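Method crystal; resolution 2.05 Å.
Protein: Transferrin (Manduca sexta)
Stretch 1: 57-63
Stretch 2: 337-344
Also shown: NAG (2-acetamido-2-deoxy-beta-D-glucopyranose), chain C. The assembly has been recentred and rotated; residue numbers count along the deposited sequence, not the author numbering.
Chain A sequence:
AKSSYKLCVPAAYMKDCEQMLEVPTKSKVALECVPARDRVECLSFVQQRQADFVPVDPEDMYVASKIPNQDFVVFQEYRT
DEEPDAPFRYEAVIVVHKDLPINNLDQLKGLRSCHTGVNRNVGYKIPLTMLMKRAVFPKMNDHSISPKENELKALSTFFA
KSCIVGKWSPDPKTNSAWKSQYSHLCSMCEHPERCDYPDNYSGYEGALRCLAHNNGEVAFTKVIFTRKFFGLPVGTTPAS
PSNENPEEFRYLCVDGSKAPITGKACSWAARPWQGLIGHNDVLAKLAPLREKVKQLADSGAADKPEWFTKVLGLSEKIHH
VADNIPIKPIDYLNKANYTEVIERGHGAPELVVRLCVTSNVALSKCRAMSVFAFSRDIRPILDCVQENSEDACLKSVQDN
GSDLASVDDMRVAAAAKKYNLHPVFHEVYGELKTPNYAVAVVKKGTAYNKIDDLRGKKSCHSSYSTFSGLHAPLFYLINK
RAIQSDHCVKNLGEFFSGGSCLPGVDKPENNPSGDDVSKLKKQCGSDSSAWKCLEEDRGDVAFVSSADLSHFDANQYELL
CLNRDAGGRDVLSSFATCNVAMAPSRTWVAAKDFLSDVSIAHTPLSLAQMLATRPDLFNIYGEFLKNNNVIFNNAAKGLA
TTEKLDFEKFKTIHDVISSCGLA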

# COMPACT_ATOMS: atom_id res chain seq x y z
N ASP A 57 -16.78 -4.94 2.57
CA ASP A 57 -16.52 -5.72 1.38
C ASP A 57 -16.46 -7.20 1.77
O ASP A 57 -16.30 -7.53 2.95
N PRO A 58 -16.56 -8.11 0.80
CA PRO A 58 -16.39 -9.55 1.09
C PRO A 58 -15.08 -9.86 1.81
O PRO A 58 -15.03 -10.70 2.72
N GLU A 59 -14.00 -9.19 1.43
CA GLU A 59 -12.75 -9.31 2.15
C GLU A 59 -12.91 -8.97 3.64
O GLU A 59 -12.25 -9.57 4.50
N ASP A 60 -13.77 -7.99 3.97
CA ASP A 60 -13.97 -7.61 5.37
C ASP A 60 -14.79 -8.67 6.12
O ASP A 60 -14.53 -8.96 7.29
N MET A 61 -15.80 -9.24 5.46
CA MET A 61 -16.56 -10.34 6.04
C MET A 61 -15.63 -11.47 6.43
O MET A 61 -15.75 -12.05 7.52
N TYR A 62 -14.66 -11.77 5.56
CA TYR A 62 -13.69 -12.78 5.88
C TYR A 62 -12.91 -12.40 7.13
O TYR A 62 -12.75 -13.22 8.04
N VAL A 63 -12.40 -11.16 7.21
CA VAL A 63 -11.75 -10.73 8.45
C VAL A 63 -12.69 -10.94 9.61
O VAL A 63 -12.28 -11.34 10.71
N ASN A 337 -18.11 -19.49 -3.88
CA ASN A 337 -16.78 -20.09 -3.97
C ASN A 337 -15.68 -19.06 -3.71
O ASN A 337 -14.57 -19.16 -4.22
N TYR A 338 -15.98 -18.04 -2.92
CA TYR A 338 -15.05 -16.93 -2.80
C TYR A 338 -14.15 -17.04 -1.59
O TYR A 338 -13.15 -16.33 -1.51
N THR A 339 -14.48 -17.90 -0.62
CA THR A 339 -13.54 -18.10 0.49
C THR A 339 -12.25 -18.71 -0.03
O THR A 339 -11.15 -18.28 0.35
N GLU A 340 -12.38 -19.67 -0.95
CA GLU A 340 -11.23 -20.26 -1.65
C GLU A 340 -10.32 -19.18 -2.22
O GLU A 340 -9.09 -19.24 -2.07
N VAL A 341 -10.92 -18.21 -2.90
CA VAL A 341 -10.18 -17.11 -3.51
C VAL A 341 -9.48 -16.29 -2.44
O VAL A 341 -8.31 -15.94 -2.56
N ILE A 342 -10.22 -15.91 -1.40
CA ILE A 342 -9.60 -15.09 -0.37
C ILE A 342 -8.44 -15.84 0.27
O ILE A 342 -7.38 -15.26 0.56
N GLU A 343 -8.60 -17.13 0.50
CA GLU A 343 -7.57 -17.93 1.17
C GLU A 343 -6.56 -18.51 0.20
O GLU A 343 -5.69 -19.27 0.62
N ARG A 344 -6.62 -18.13 -1.08
CA ARG A 344 -5.63 -18.62 -2.04
C ARG A 344 -4.22 -18.50 -1.49
O ARG A 344 -3.84 -17.48 -0.89

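Which side chains form the apolar heart of this contact? The helices, 58-63 and 338-342, cross at -82°, with axes 10.7 Å apart at closest approach, and side chains from both helices occupy the space between. Tyr62 and Ile342 both point toward the opposite stretch and give up the most surface to it. With chi1 in t (-175°) and chi2 at 86°, Tyr62 lays its ring beneath Ile342, which adopts m, t. Ile342 CG2 sits 3.6 Å from the centroid of the Tyr62 ring and only 14° off its normal, a CH-pi contact over the face; its shortest approach is 3.5 Å, from Ile342 CG2 to Tyr62 CG. Ile342 CD1 also lies 3.9 Å from Pro58 O and 4.2 Å from Glu59 CA, in the first turn of helix 58-63.

What surrounds this centre? Pro58, its ring in the C-gamma exo pucker, and Tyr338, with chi1 in t (-161°), both point toward the other stretch. They meet obliquely, Pro58 CB lying 4.1 Å from Tyr338 CE2. Thr339, in rotamer m, leaves its CA sideways but still places Thr339 CG2 3.8 Å from Tyr62 CE1, near the plane of the Tyr62 ring at its edge.

How are the polar groups joined? No direct hydrogen bond links the two stretches; water does the bridging. Glu59 starts out sideways, but chi1 in m and chi2 in p bring its carboxylate nearer to Tyr338, leaving Glu59 OE2 3.8 Å from Tyr338 OH. Water 1 donates to Glu59 OE1 at 2.8 Å and to Tyr338 OH at 3.1 Å. Water 2 donates to Glu59 OE2, at a strikingly short 2.4 Å, and to Tyr338 OH at 3.2 Å. The two waters thus connect both carboxylate oxygens to one phenol oxygen. At the other end, Glu343 (m, t) brings its carboxylate to the edge of the Tyr62 ring, but Tyr62 OH and Glu343 OE2 stand 2.3 Å apart, too close to be read as a reliable bond.

Which side chains stay out of the contact, and where is the sugar? Asp60 points away, and its carboxylate accepts from Asp57 N (Asp57 N to Asp60 OD2, 2.8 Å) and is also bonded elsewhere in the structure. Asn337, in rotamer m, carries the NAG through a covalent bond of 1.4 Å from Asn337 ND2 to NAG C1. Its side chain is far out of reach of the first stretch, so the glycan attachment lies apart from the packing.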

# COMPACT_ATOMS: atom_id res chain seq x y z
CB ASP A 57 -15.21 -5.30 0.72
CG ASP A 57 -15.18 -3.82 0.34
OD1 ASP A 57 -16.22 -3.23 -0.07
OD2 ASP A 57 -14.08 -3.24 0.42
CB PRO A 58 -16.45 -10.18 -0.31
CG PRO A 58 -17.18 -9.16 -1.17
CD PRO A 58 -16.68 -7.86 -0.65
CB GLU A 59 -11.69 -8.41 1.49
CG GLU A 59 -11.24 -8.84 0.07
CD GLU A 59 -12.09 -8.22 -1.07
OE1 GLU A 59 -13.24 -7.85 -0.80
OE2 GLU A 59 -11.61 -8.08 -2.21
CB ASP A 60 -14.64 -6.23 5.45
CG ASP A 60 -13.84 -5.13 4.76
OD1 ASP A 60 -12.61 -5.04 4.95
OD2 ASP A 60 -14.46 -4.36 4.00
CB MET A 61 -17.60 -10.85 5.03
CG MET A 61 -18.58 -9.75 4.58
SD MET A 61 -19.62 -10.21 3.16
CE MET A 61 -20.33 -8.62 2.71
CB TYR A 62 -12.75 -13.01 4.69
CG TYR A 62 -11.80 -14.13 4.98
CD1 TYR A 62 -12.18 -15.44 4.72
CD2 TYR A 62 -10.57 -13.90 5.57
CE1 TYR A 62 -11.35 -16.48 4.99
CE2 TYR A 62 -9.72 -14.95 5.86
CZ TYR A 62 -10.12 -16.24 5.56
OH TYR A 62 -9.31 -17.30 5.84
CB VAL A 63 -11.30 -9.26 8.37
CG1 VAL A 63 -10.81 -8.76 9.75
CG2 VAL A 63 -10.19 -9.10 7.32
CB ASN A 337 -16.55 -20.75 -5.32
CG ASN A 337 -17.44 -21.95 -5.53
OD1 ASN A 337 -17.84 -22.63 -4.58
ND2 ASN A 337 -17.78 -22.23 -6.78
CB TYR A 338 -15.82 -15.60 -2.79
CG TYR A 338 -14.98 -14.41 -3.13
CD1 TYR A 338 -14.58 -14.18 -4.43
CD2 TYR A 338 -14.58 -13.51 -2.15
CE1 TYR A 338 -13.82 -13.09 -4.76
CE2 TYR A 338 -13.81 -12.41 -2.47
CZ TYR A 338 -13.44 -12.21 -3.79
OH TYR A 338 -12.66 -11.14 -4.13
CB THR A 339 -14.16 -19.00 1.56
OG1 THR A 339 -15.51 -18.58 1.83
CG2 THR A 339 -13.34 -18.92 2.85
CB GLU A 340 -11.72 -21.15 -2.79
CG GLU A 340 -12.54 -22.33 -2.36
CD GLU A 340 -13.17 -23.06 -3.55
OE1 GLU A 340 -12.41 -23.58 -4.40
OE2 GLU A 340 -14.41 -23.09 -3.62
CB VAL A 341 -11.13 -16.25 -4.36
CG1 VAL A 341 -10.38 -15.16 -5.05
CG2 VAL A 341 -11.87 -17.10 -5.36
CB ILE A 342 -10.66 -14.66 0.67
CG1 ILE A 342 -11.56 -13.52 0.14
CG2 ILE A 342 -9.98 -14.23 1.94
CD1 ILE A 342 -12.91 -13.35 0.89
CB GLU A 343 -8.21 -19.04 1.99
CG GLU A 343 -8.99 -18.50 3.20
CD GLU A 343 -9.65 -19.60 4.03
OE1 GLU A 343 -9.81 -20.71 3.49
OE2 GLU A 343 -10.00 -19.36 5.21
CB ARG A 344 -5.71 -17.86 -3.36
CG ARG A 344 -4.68 -18.34 -4.39
CD ARG A 344 -5.03 -17.77 -5.72
NE ARG A 344 -4.81 -16.34 -5.72
CZ ARG A 344 -3.64 -15.75 -5.93
NH1 ARG A 344 -2.56 -16.48 -6.16
NH2 ARG A 344 -3.55 -14.43 -5.90
C1 NAG C . -18.60 -23.38 -7.00
C2 NAG C . -19.60 -23.13 -8.12
C3 NAG C . -20.31 -24.38 -8.62
C4 NAG C . -19.37 -25.59 -8.76
C5 NAG C . -18.35 -25.67 -7.62
C6 NAG C . -17.24 -26.62 -8.00
C7 NAG C . -20.49 -20.84 -7.93
C8 NAG C . -21.69 -20.07 -7.48
N2 NAG C . -20.56 -22.14 -7.66
O3 NAG C . -20.85 -24.04 -9.91
O4 NAG C . -20.08 -26.84 -8.65
O5 NAG C . -17.71 -24.42 -7.36
O6 NAG C . -16.70 -26.12 -9.22
O7 NAG C . -19.55 -20.30 -8.49
O HOH W 1 -14.42 -8.77 -3.21
O HOH W 2 -11.46 -8.23 -4.64